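Local coordinates for protein SusD homolog (Bacteroides thetaiotaomicron, PDB 3SGH) that probably binds sugars at the outer membrane as a SusD-like lipoprotein, a family whose members capture glycans for import, at residues A[49-54]-A[285-290]; A[135-140]-A[472-477]; A[185-190]-A[218-223]. One frame throughout, in Å; residues are numbered along the deposited sequence.

Interaction 1: A[49-54]-A[285-290]; sequences QVTATA and VRSGSA
The backbones of 49-54 and 285-290 come closest at T51 and S287, whose CA atoms are 5.3 Å apart, and no direct backbone-to-backbone hydrogen bond joins the two segments. T51 carries most of the contact. With its chi1 at -69°, OG1 lies beside its own backbone N and donates to V285 O at 2.8 Å. The hydroxyl reaches that carbonyl from above its plane, 36° out of it. The other branch, CG2, lies anti to the T51 N and runs up against the valine, 3.6 Å from V285 CG1, so one threonine offers a polar grip and a methyl contact to the same residue. S287 adds its CB, 3.7 Å from T51 OG1. The setting is a small antiparallel ladder in an otherwise largely helical SusD fold: strand 50-52 pairs with strand 249-251, and V285 makes backbone hydrogen bonds to A251, at the end of that strand, and to A253, the first residue of helix 253-261, so the loop lies where strand passes into helix. Two waters fill in the polar link. One accepts from A52 N at 3.0 Å and hydrogen-bonds S287 OG at 2.7 Å; the other accepts from G288 N at 3.0 Å and gives a weak bond to A52 O. R286 directs its CB away from the strand, and its guanidinium is held by the carbonyls of P439 and N385.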
loop_
_atom_site.group_PDB
_atom_site.type_symbol
_atom_site.label_atom_id
_atom_site.label_comp_id
_atom_site.label_asym_id
_atom_site.label_seq_id
_atom_site.Cartn_x
_atom_site.Cartn_y
_atom_site.Cartn_z
ATOM N N GLN A 49 4.592 -1.889 -8.993
ATOM C CA GLN A 49 5.599 -2.854 -8.494
ATOM C C GLN A 49 5.372 -4.306 -8.928
ATOM O O GLN A 49 6.316 -5.030 -9.261
ATOM C CB GLN A 49 5.672 -2.822 -6.965
ATOM C CG GLN A 49 5.774 -1.475 -6.330
ATOM C CD GLN A 49 6.128 -1.564 -4.861
ATOM O OE1 GLN A 49 5.604 -2.391 -4.158
ATOM N NE2 GLN A 49 7.046 -0.702 -4.397
ATOM N N VAL A 50 4.106 -4.709 -8.967
ATOM C CA VAL A 50 3.681 -6.020 -9.492
ATOM C C VAL A 50 2.761 -5.893 -10.699
ATOM O O VAL A 50 2.079 -4.863 -10.885
ATOM C CB VAL A 50 2.968 -6.843 -8.392
ATOM C CG1 VAL A 50 3.784 -6.740 -7.066
ATOM C CG2 VAL A 50 1.543 -6.310 -8.157
ATOM N N THR A 51 2.802 -6.890 -11.559
ATOM C CA THR A 51 1.899 -6.973 -12.717
ATOM C C THR A 51 1.147 -8.306 -12.650
ATOM O O THR A 51 1.755 -9.335 -12.492
ATOM C CB THR A 51 2.663 -6.847 -14.038
ATOM O OG1 THR A 51 3.158 -5.511 -14.152
ATOM C CG2 THR A 51 1.757 -7.151 -15.247
ATOM N N ALA A 52 -0.180 -8.261 -12.747
ATOM C CA ALA A 52 -0.993 -9.469 -12.906
ATOM C C ALA A 52 -0.905 -9.977 -14.361
ATOM O O ALA A 52 -1.255 -9.265 -15.294
ATOM C CB ALA A 52 -2.450 -9.174 -12.492
ATOM N N THR A 53 -0.407 -11.190 -14.571
ATOM C CA THR A 53 -0.150 -11.678 -15.943
ATOM C C THR A 53 -1.325 -12.442 -16.600
ATOM O O THR A 53 -1.211 -12.979 -17.689
ATOM C CB THR A 53 1.137 -12.530 -15.977
ATOM O OG1 THR A 53 0.997 -13.645 -15.087
ATOM C CG2 THR A 53 2.375 -11.668 -15.589
ATOM N N ALA A 54 -2.480 -12.397 -15.972
ATOM C CA ALA A 54 -3.636 -13.205 -16.333
ATOM C C ALA A 54 -4.681 -12.281 -16.937
ATOM O O ALA A 54 -4.605 -11.047 -16.766
ATOM C CB ALA A 54 -4.215 -13.858 -15.070
ATOM N N VAL A 285 7.086 -6.833 -16.453
ATOM C CA VAL A 285 5.932 -6.964 -17.345
ATOM C C VAL A 285 5.146 -5.682 -17.377
ATOM O O VAL A 285 4.820 -5.125 -16.331
ATOM C CB VAL A 285 5.023 -8.160 -16.923
ATOM C CG1 VAL A 285 3.812 -8.299 -17.930
ATOM C CG2 VAL A 285 5.846 -9.425 -16.820
ATOM N N ARG A 286 4.819 -5.191 -18.583
ATOM C CA ARG A 286 3.990 -4.009 -18.696
ATOM C C ARG A 286 2.554 -4.359 -18.247
ATOM O O ARG A 286 1.912 -5.239 -18.833
ATOM C CB ARG A 286 4.009 -3.484 -20.130
ATOM C CG ARG A 286 3.207 -2.209 -20.343
ATOM C CD ARG A 286 3.941 -0.948 -19.791
ATOM N NE ARG A 286 3.073 0.209 -19.943
ATOM C CZ ARG A 286 2.871 0.906 -21.055
ATOM N NH1 ARG A 286 3.575 0.686 -22.130
ATOM N NH2 ARG A 286 1.961 1.886 -21.062
ATOM N N SER A 287 2.057 -3.624 -17.257
ATOM C CA SER A 287 0.706 -3.806 -16.747
ATOM C C SER A 287 -0.188 -3.099 -17.747
ATOM O O SER A 287 0.146 -1.989 -18.197
ATOM C CB SER A 287 0.574 -3.192 -15.361
ATOM O OG SER A 287 -0.717 -3.416 -14.855
ATOM N N GLY A 288 -1.257 -3.748 -18.183
ATOM C CA GLY A 288 -2.092 -3.144 -19.191
ATOM C C GLY A 288 -1.384 -3.178 -20.560
ATOM O O GLY A 288 -1.317 -2.170 -21.269
ATOM N N SER A 289 -0.859 -4.342 -20.913
ATOM C CA SER A 289 -0.029 -4.499 -22.118
ATOM C C SER A 289 -0.806 -4.307 -23.416
ATOM O O SER A 289 -2.041 -4.381 -23.442
ATOM C CB SER A 289 0.625 -5.892 -22.049
ATOM O OG SER A 289 -0.327 -6.876 -21.693
ATOM N N ALA A 290 -0.071 -4.068 -24.508
ATOM C CA ALA A 290 -0.658 -3.902 -25.832
ATOM C C ALA A 290 -1.436 -5.135 -26.238
ATOM O O ALA A 290 -2.461 -5.021 -26.880
ATOM C CB ALA A 290 0.410 -3.560 -26.864
HETATM O O HOH W 1 -1.508 -5.941 -14.174
HETATM O O HOH W 2 -1.775 -6.532 -17.115
#

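Interaction 2: A[135-140]-A[472-477]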
loop_
_atom_site.group_PDB
_atom_site.type_symbol
_atom_site.label_atom_id
_atom_site.label_comp_id
_atom_site.label_asym_id
_atom_site.label_seq_id
_atom_site.Cartn_x
_atom_site.Cartn_y
_atom_site.Cartn_z
ATOM N N ALA A 135 -25.924 -0.690 7.540
ATOM C CA ALA A 135 -25.292 0.437 8.218
ATOM C C ALA A 135 -25.167 1.614 7.271
ATOM O O ALA A 135 -24.704 1.459 6.147
ATOM C CB ALA A 135 -23.889 0.068 8.733
ATOM N N PRO A 136 -25.508 2.811 7.742
ATOM C CA PRO A 136 -25.168 4.009 6.982
ATOM C C PRO A 136 -23.682 4.203 6.744
ATOM O O PRO A 136 -22.813 3.746 7.540
ATOM C CB PRO A 136 -25.726 5.154 7.853
ATOM C CG PRO A 136 -26.828 4.527 8.599
ATOM C CD PRO A 136 -26.319 3.137 8.925
ATOM N N TYR A 137 -23.385 4.858 5.629
ATOM C CA TYR A 137 -22.000 5.149 5.258
ATOM C C TYR A 137 -21.549 6.433 5.940
ATOM O O TYR A 137 -22.318 7.359 6.065
ATOM C CB TYR A 137 -21.841 5.295 3.734
ATOM C CG TYR A 137 -21.761 3.968 2.971
ATOM C CD1 TYR A 137 -22.724 2.959 3.151
ATOM C CD2 TYR A 137 -20.710 3.709 2.086
ATOM C CE1 TYR A 137 -22.641 1.747 2.449
ATOM C CE2 TYR A 137 -20.637 2.502 1.395
ATOM C CZ TYR A 137 -21.625 1.530 1.579
ATOM O OH TYR A 137 -21.569 0.324 0.910
ATOM N N ASP A 138 -20.290 6.466 6.386
ATOM C CA ASP A 138 -19.620 7.740 6.734
ATOM C C ASP A 138 -19.076 8.375 5.432
ATOM O O ASP A 138 -18.551 7.669 4.550
ATOM C CB ASP A 138 -18.406 7.504 7.632
ATOM C CG ASP A 138 -18.768 7.004 9.038
ATOM O OD1 ASP A 138 -19.924 7.104 9.447
ATOM O OD2 ASP A 138 -17.848 6.489 9.714
ATOM N N ASN A 139 -19.149 9.696 5.306
ATOM C CA ASN A 139 -18.388 10.315 4.230
ATOM C C ASN A 139 -16.904 10.237 4.577
ATOM O O ASN A 139 -16.537 9.828 5.680
ATOM C CB ASN A 139 -18.891 11.719 3.906
ATOM C CG ASN A 139 -18.626 12.734 4.994
ATOM O OD1 ASN A 139 -17.831 12.531 5.885
ATOM N ND2 ASN A 139 -19.312 13.836 4.913
ATOM N N GLU A 140 -16.046 10.539 3.615
ATOM C CA GLU A 140 -14.637 10.298 3.803
ATOM C C GLU A 140 -14.067 11.163 4.930
ATOM O O GLU A 140 -13.350 10.661 5.777
ATOM C CB GLU A 140 -13.889 10.479 2.499
ATOM C CG GLU A 140 -14.231 9.374 1.464
ATOM C CD GLU A 140 -13.768 9.749 0.070
ATOM O OE1 GLU A 140 -12.563 9.553 -0.179
ATOM O OE2 GLU A 140 -14.586 10.248 -0.765
ATOM N N GLU A 472 -26.805 4.158 -1.881
ATOM C CA GLU A 472 -27.235 5.223 -2.806
ATOM C C GLU A 472 -26.977 6.625 -2.241
ATOM O O GLU A 472 -26.602 7.546 -2.976
ATOM C CB GLU A 472 -28.708 5.020 -3.201
ATOM C CG GLU A 472 -28.883 3.783 -4.044
ATOM C CD GLU A 472 -30.290 3.555 -4.611
ATOM O OE1 GLU A 472 -31.301 4.023 -4.044
ATOM O OE2 GLU A 472 -30.350 2.861 -5.644
ATOM N N ALA A 473 -27.168 6.785 -0.932
ATOM C CA ALA A 473 -26.804 8.018 -0.235
ATOM C C ALA A 473 -25.309 8.264 -0.276
ATOM O O ALA A 473 -24.864 9.421 -0.445
ATOM C CB ALA A 473 -27.316 8.000 1.193
ATOM N N ALA A 474 -24.521 7.194 -0.156
ATOM C CA ALA A 474 -23.079 7.299 -0.194
ATOM C C ALA A 474 -22.553 7.795 -1.551
ATOM O O ALA A 474 -21.492 8.430 -1.602
ATOM C CB ALA A 474 -22.405 5.977 0.179
ATOM N N VAL A 475 -23.268 7.490 -2.631
ATOM C CA VAL A 475 -22.921 7.975 -3.965
ATOM C C VAL A 475 -22.840 9.491 -3.972
ATOM O O VAL A 475 -21.935 10.044 -4.557
ATOM C CB VAL A 475 -23.935 7.442 -5.044
ATOM C CG1 VAL A 475 -23.643 7.999 -6.445
ATOM C CG2 VAL A 475 -23.916 5.896 -5.035
ATOM N N SER A 476 -23.778 10.158 -3.286
ATOM C CA SER A 476 -23.777 11.615 -3.251
ATOM C C SER A 476 -22.652 12.177 -2.390
ATOM O O SER A 476 -22.345 13.379 -2.475
ATOM C CB SER A 476 -25.131 12.182 -2.790
ATOM O OG SER A 476 -25.308 11.995 -1.408
HETATM N N MSE A 477 -22.034 11.337 -1.555
HETATM C CA MSE A 477 -20.873 11.744 -0.788
HETATM C C MSE A 477 -19.575 11.833 -1.611
HETATM O O MSE A 477 -18.605 12.439 -1.166
HETATM C CB MSE A 477 -20.664 10.803 0.428
HETATM C CG MSE A 477 -21.855 10.706 1.321
HETATM SE SE MSE A 477 -21.589 9.357 2.632
HETATM C CE MSE A 477 -23.392 9.293 3.313
HETATM O O HOH W 3 -16.764 11.441 0.865
#
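Y137 and A474 meet with the tyrosine ring turned obliquely to the alanine methyl: A474 CB sits 3.4 Å from Y137 CD2 and 3.5 Å from Y137 CG, near the root of the ring. Farther out, Y137 OH bonds to E463, and F459 meets the ring edge-to-face. One turn along the helix, M477, a selenomethionine, stretches across the loop backbone. Its CG lies anti to the carbonyl carbon (chi1 -56°) and the chain is extended beyond it. SE comes to rest 3.6 Å from N139 N and 3.8 Å from N139 CB, while CE reaches Y137 O at 3.5 Å. No hydrogen bond joins the two segments directly, and the contact rests on van der Waals packing. A water supplies the polar link: it accepts from E140 N and donates to both E140 OE2 and M477 O, 2.9 Å from the latter. N139 caps a backbone N of the helix that follows, and its OD1 also bonds to the T142 hydroxyl. The arrangement is an N-cap loop packed against a helix: N139 is the N-cap of helix 140-162, and A474 and M477 of helix 468-477 cover the residues leading into it.

Interaction 3: A[185-190]-A[218-223]; sequences LKFANT and GVMESV
T190 meets M220 through a hydroxyl set by chi1 of -56°, which places OG1 beside its own backbone N and anti to the carbonyl carbon. From there OG1 donates back to K186 O, 2.8 Å away within the helix, and accepts from M220 N at 3.0 Å in a fairly straight bond (162° at the hydrogen). K186 O thus takes two donors, T190 N and T190 OG1, from opposite faces of its plane. M220, a selenomethionine, is extended beyond CG and lies side by side with F187, pointing the same way; its CE stops 3.7 Å from F187 CD2, an approach oblique to the ring. V219 crosses T190 at about a right angle, with V219 CB 3.4 Å from T190 OG1. G218 leaves helix 204-217 with positive phi, at backbone angles where a CB would press on the preceding carbonyl oxygen. Its own O settles on the surface of helix 181-198, where K186 CA makes a CA-H...O contact with G218 O at 3.3 Å (170° at the hydrogen) and N189 CB lies equally close to it. K186 runs its aliphatic part past V219, with CG 3.7 Å from V219 O, before NZ forms a salt bridge with D225. M317 of strand 314-317 touches F187, T190 and M220, and A322 of helix 319-331 touches T190 and V219. The threonine hydroxyl, using its proton on the helix and accepting from the loop, ties the chain leaving one helix to the flank of another and satisfies the buried M220 N.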
loop_
_atom_site.group_PDB
_atom_site.type_symbol
_atom_site.label_atom_id
_atom_site.label_comp_id
_atom_site.label_asym_id
_atom_site.label_seq_id
_atom_site.Cartn_x
_atom_site.Cartn_y
_atom_site.Cartn_z
ATOM N N LEU A 185 3.452 0.250 19.496
ATOM C CA LEU A 185 3.226 1.699 19.665
ATOM C C LEU A 185 3.880 2.460 18.525
ATOM O O LEU A 185 3.298 3.394 18.000
ATOM C CB LEU A 185 3.764 2.163 21.026
ATOM C CG LEU A 185 3.449 3.618 21.416
ATOM C CD1 LEU A 185 1.972 3.841 21.615
ATOM C CD2 LEU A 185 4.260 4.002 22.717
ATOM N N LYS A 186 5.100 2.083 18.162
ATOM C CA LYS A 186 5.788 2.672 17.024
ATOM C C LYS A 186 5.022 2.401 15.744
ATOM O O LYS A 186 4.867 3.299 14.915
ATOM C CB LYS A 186 7.249 2.167 16.925
ATOM C CG LYS A 186 8.148 2.755 17.997
ATOM C CD LYS A 186 9.595 2.238 17.893
ATOM C CE LYS A 186 9.648 0.791 18.391
ATOM N NZ LYS A 186 10.945 0.315 18.985
ATOM N N PHE A 187 4.526 1.164 15.605
ATOM C CA PHE A 187 3.686 0.784 14.436
ATOM C C PHE A 187 2.468 1.704 14.360
ATOM O O PHE A 187 2.155 2.301 13.290
ATOM C CB PHE A 187 3.256 -0.680 14.536
ATOM C CG PHE A 187 2.409 -1.151 13.389
ATOM C CD1 PHE A 187 1.029 -0.954 13.414
ATOM C CD2 PHE A 187 2.970 -1.893 12.354
ATOM C CE1 PHE A 187 0.200 -1.406 12.347
ATOM C CE2 PHE A 187 2.173 -2.349 11.286
ATOM C CZ PHE A 187 0.765 -2.105 11.290
ATOM N N ALA A 188 1.797 1.863 15.490
ATOM C CA ALA A 188 0.584 2.662 15.538
ATOM C C ALA A 188 0.846 4.145 15.186
ATOM O O ALA A 188 0.070 4.757 14.449
ATOM C CB ALA A 188 -0.113 2.525 16.886
ATOM N N ASN A 189 1.905 4.718 15.740
ATOM C CA ASN A 189 2.272 6.108 15.412
ATOM C C ASN A 189 2.717 6.276 13.980
ATOM O O ASN A 189 2.436 7.306 13.362
ATOM C CB ASN A 189 3.318 6.637 16.399
ATOM C CG ASN A 189 2.675 7.062 17.718
ATOM O OD1 ASN A 189 1.823 7.940 17.733
ATOM N ND2 ASN A 189 3.073 6.428 18.816
ATOM N N THR A 190 3.351 5.256 13.410
ATOM C CA THR A 190 3.805 5.346 12.031
ATOM C C THR A 190 2.574 5.276 11.108
ATOM O O THR A 190 2.494 5.973 10.095
ATOM C CB THR A 190 4.814 4.237 11.672
ATOM O OG1 THR A 190 5.934 4.268 12.570
ATOM C CG2 THR A 190 5.331 4.391 10.250
ATOM N N GLY A 218 6.255 8.608 18.728
ATOM C CA GLY A 218 7.417 7.806 18.406
ATOM C C GLY A 218 7.122 6.869 17.244
ATOM O O GLY A 218 6.341 5.924 17.392
ATOM N N VAL A 219 7.758 7.109 16.111
ATOM C CA VAL A 219 7.546 6.255 14.933
ATOM C C VAL A 219 8.681 5.229 14.852
ATOM O O VAL A 219 9.628 5.235 15.670
ATOM C CB VAL A 219 7.444 7.109 13.641
ATOM C CG1 VAL A 219 6.181 8.014 13.661
ATOM C CG2 VAL A 219 8.719 7.978 13.448
HETATM N N MSE A 220 8.611 4.350 13.864
HETATM C CA MSE A 220 9.685 3.359 13.658
HETATM C C MSE A 220 10.996 4.083 13.345
HETATM O O MSE A 220 11.011 5.107 12.638
HETATM C CB MSE A 220 9.356 2.409 12.517
HETATM C CG MSE A 220 8.167 1.539 12.745
HETATM SE SE MSE A 220 7.897 0.424 11.199
HETATM C CE MSE A 220 6.337 -0.463 11.928
ATOM N N GLU A 221 12.097 3.567 13.895
ATOM C CA GLU A 221 13.415 4.197 13.739
ATOM C C GLU A 221 14.518 3.270 13.230
ATOM O O GLU A 221 15.474 3.763 12.643
ATOM C CB GLU A 221 13.885 4.795 15.052
ATOM C CG GLU A 221 13.005 5.922 15.530
ATOM C CD GLU A 221 13.201 7.217 14.755
ATOM O OE1 GLU A 221 13.888 7.230 13.699
ATOM O OE2 GLU A 221 12.672 8.264 15.227
ATOM N N SER A 222 14.335 1.967 13.378
ATOM C CA SER A 222 15.349 0.997 12.958
ATOM C C SER A 222 14.712 -0.235 12.345
ATOM O O SER A 222 13.502 -0.496 12.540
ATOM C CB SER A 222 16.192 0.567 14.156
ATOM O OG SER A 222 15.406 -0.131 15.100
ATOM N N VAL A 223 15.507 -0.997 11.605
ATOM C CA VAL A 223 14.984 -2.190 10.895
ATOM C C VAL A 223 14.322 -3.214 11.819
ATOM O O VAL A 223 13.394 -3.904 11.394
ATOM C CB VAL A 223 16.041 -2.862 9.972
ATOM C CG1 VAL A 223 16.432 -1.912 8.855
ATOM C CG2 VAL A 223 17.261 -3.336 10.753
#

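How the interactions relate
The three interactions are spread through one chain, their centres about 33 Å apart pairwise; nearest atoms are about 22 Å apart between interactions 1 and 2, 16 Å between 1 and 3, and 17 Å between 2 and 3. Interactions 1 and 3 lie on opposite sides of the chain's centre. In sequence the segments run 49-54, 135-140, 185-190, 218-223, 285-290, 472-477, so interactions 1 and 2 interlock along the chain, and both span interaction 3, which has the shortest separation, 28 residues at the closest ends. Helix 140-162 links two of them: it starts at interaction 2, and its I155 packs against helix 181-198 of interaction 3. Distant parts of the sequence are thereby drawn into one compact, mainly helical body.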